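Local coordinates for protein pumilio homolog 23 (Arabidopsis thaliana, PDB 5WZJ) that binds a specific sequence of 18S ribosomal RNA through pumilio repeats that pack side by side into a right-handed superhelix, at residues 338-343 against 371-376. Numbering follows the deposited sequence.
Sequences EQMGIM and QRLQSH
M340 reaches from helix 337-347 to the C-terminal end of helix 360-373 and the turn after it, touching L373, S375 and H376. In this PUF-repeat superhelix of packed helices, the contact joins a helix of the sixth pumilio repeat to the end of helix 360-373 and the turn leading into helix 377-388, and its nearest atom lies about 14 Å from the bound RNA. The CB of M340 meets CD1 of L373 at 4.1 Å, leucine offering a methyl to an apolar neighbour. With CG anti to its backbone N (chi1 -177°), M340 sends CG against both S375 OG and H376 ND1, each 3.8 Å away. The chain then bends at chi2 (72°), and CE comes to rest beside the carbonyl O of S375 and the CB of H376. Such a flexible, unbranched side chain suits a site with several partners, and L366, V369 and S370 of helix 360-373 pack on it as well. Q374, with positive phi, is the first residue to leave the helix, and beyond it S375 and H376 face M340. The short hydroxyl of serine suits its place, since S375 OG and H376 ND1 share a hydrogen bond of 2.7 Å, which should limit the rotation of the imidazole. M340 C lies over one face of the H376 ring, and the W344 ring meets that imidazole with the planes at about 50°. The imidazole approaches the backbone of G341 obliquely, H376 NE2 lying 3.6 Å from G341 CA.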
loop_
_atom_site.group_PDB
_atom_site.type_symbol
_atom_site.label_atom_id
_atom_site.label_comp_id
_atom_site.label_asym_id
_atom_site.label_seq_id
_atom_site.Cartn_x
_atom_site.Cartn_y
_atom_site.Cartn_z
ATOM N N GLU A 338 -26.403 -8.312 3.932
ATOM C CA GLU A 338 -27.000 -7.756 5.140
ATOM C C GLU A 338 -26.086 -6.702 5.749
ATOM O O GLU A 338 -26.546 -5.634 6.173
ATOM C CB GLU A 338 -27.305 -8.858 6.156
ATOM C CG GLU A 338 -27.987 -8.325 7.416
ATOM C CD GLU A 338 -28.047 -9.334 8.567
ATOM O OE1 GLU A 338 -27.835 -10.547 8.339
ATOM O OE2 GLU A 338 -28.309 -8.904 9.711
ATOM N N GLN A 339 -24.782 -6.976 5.778
ATOM C CA GLN A 339 -23.828 -5.979 6.250
ATOM C C GLN A 339 -23.827 -4.752 5.348
ATOM O O GLN A 339 -23.785 -3.616 5.833
ATOM C CB GLN A 339 -22.427 -6.599 6.333
ATOM C CG GLN A 339 -22.296 -7.616 7.468
ATOM C CD GLN A 339 -21.042 -8.453 7.367
ATOM O OE1 GLN A 339 -20.372 -8.484 6.327
ATOM N NE2 GLN A 339 -20.714 -9.143 8.452
ATOM N N MET A 340 -23.883 -4.959 4.032
ATOM C CA MET A 340 -23.950 -3.819 3.124
ATOM C C MET A 340 -25.138 -2.921 3.453
ATOM O O MET A 340 -25.014 -1.692 3.447
ATOM C CB MET A 340 -24.033 -4.299 1.680
ATOM C CG MET A 340 -24.021 -3.160 0.688
ATOM S SD MET A 340 -22.383 -2.402 0.603
ATOM C CE MET A 340 -22.819 -0.784 -0.046
ATOM N N GLY A 341 -26.292 -3.518 3.762
ATOM C CA GLY A 341 -27.456 -2.723 4.120
ATOM C C GLY A 341 -27.264 -1.950 5.409
ATOM O O GLY A 341 -27.664 -0.788 5.516
ATOM N N ILE A 342 -26.641 -2.574 6.408
ATOM C CA ILE A 342 -26.385 -1.862 7.658
ATOM C C ILE A 342 -25.420 -0.709 7.419
ATOM O O ILE A 342 -25.623 0.405 7.916
ATOM C CB ILE A 342 -25.871 -2.836 8.734
ATOM C CG1 ILE A 342 -27.017 -3.726 9.213
ATOM C CG2 ILE A 342 -25.263 -2.079 9.893
ATOM C CD1 ILE A 342 -26.567 -5.004 9.880
ATOM N N MET A 343 -24.376 -0.942 6.626
ATOM C CA MET A 343 -23.425 0.132 6.368
ATOM C C MET A 343 -24.078 1.264 5.582
ATOM O O MET A 343 -23.808 2.441 5.840
ATOM C CB MET A 343 -22.202 -0.414 5.631
ATOM C CG MET A 343 -21.388 -1.418 6.466
ATOM S SD MET A 343 -19.876 -1.901 5.628
ATOM C CE MET A 343 -20.523 -2.600 4.106
ATOM N N GLN A 371 -20.068 -2.548 -5.374
ATOM C CA GLN A 371 -19.754 -3.181 -6.645
ATOM C C GLN A 371 -19.341 -4.633 -6.452
ATOM O O GLN A 371 -19.770 -5.514 -7.206
ATOM C CB GLN A 371 -18.648 -2.379 -7.315
ATOM C CG GLN A 371 -18.416 -2.639 -8.754
ATOM C CD GLN A 371 -17.380 -1.682 -9.281
ATOM O OE1 GLN A 371 -16.238 -2.063 -9.534
ATOM N NE2 GLN A 371 -17.761 -0.414 -9.410
ATOM N N ARG A 372 -18.522 -4.908 -5.433
ATOM C CA ARG A 372 -18.046 -6.270 -5.223
ATOM C C ARG A 372 -19.135 -7.160 -4.644
ATOM O O ARG A 372 -19.273 -8.323 -5.039
ATOM C CB ARG A 372 -16.820 -6.270 -4.305
ATOM C CG ARG A 372 -16.478 -7.650 -3.764
ATOM C CD ARG A 372 -15.150 -7.683 -3.007
ATOM N NE ARG A 372 -15.229 -7.143 -1.652
ATOM C CZ ARG A 372 -15.739 -7.794 -0.610
ATOM N NH1 ARG A 372 -16.241 -9.008 -0.771
ATOM N NH2 ARG A 372 -15.747 -7.230 0.601
ATOM N N LEU A 373 -19.909 -6.643 -3.697
ATOM C CA LEU A 373 -20.974 -7.442 -3.118
ATOM C C LEU A 373 -22.242 -7.441 -3.967
ATOM O O LEU A 373 -23.178 -8.183 -3.645
ATOM C CB LEU A 373 -21.297 -6.945 -1.712
ATOM C CG LEU A 373 -20.216 -7.107 -0.646
ATOM C CD1 LEU A 373 -20.620 -6.353 0.603
ATOM C CD2 LEU A 373 -20.027 -8.574 -0.333
ATOM N N GLN A 374 -22.290 -6.632 -5.024
ATOM C CA GLN A 374 -23.449 -6.525 -5.914
ATOM C C GLN A 374 -24.716 -6.187 -5.127
ATOM O O GLN A 374 -25.736 -6.868 -5.203
ATOM C CB GLN A 374 -23.624 -7.808 -6.728
ATOM C CG GLN A 374 -22.471 -8.087 -7.683
ATOM C CD GLN A 374 -22.410 -9.546 -8.109
ATOM O OE1 GLN A 374 -23.383 -10.287 -7.964
ATOM N NE2 GLN A 374 -21.259 -9.967 -8.627
ATOM N N SER A 375 -24.640 -5.096 -4.367
ATOM C CA SER A 375 -25.751 -4.695 -3.524
ATOM C C SER A 375 -25.692 -3.189 -3.306
ATOM O O SER A 375 -24.614 -2.637 -3.083
ATOM C CB SER A 375 -25.706 -5.451 -2.181
ATOM O OG SER A 375 -26.731 -5.019 -1.310
ATOM N N HIS A 376 -26.853 -2.530 -3.372
ATOM C CA HIS A 376 -26.963 -1.086 -3.148
ATOM C C HIS A 376 -26.127 -0.277 -4.140
ATOM O O HIS A 376 -25.758 0.869 -3.848
ATOM C CB HIS A 376 -26.557 -0.696 -1.716
ATOM C CG HIS A 376 -27.443 -1.272 -0.654
ATOM N ND1 HIS A 376 -27.569 -2.630 -0.448
ATOM C CD2 HIS A 376 -28.249 -0.674 0.256
ATOM C CE1 HIS A 376 -28.411 -2.844 0.551
ATOM N NE2 HIS A 376 -28.834 -1.673 0.998
#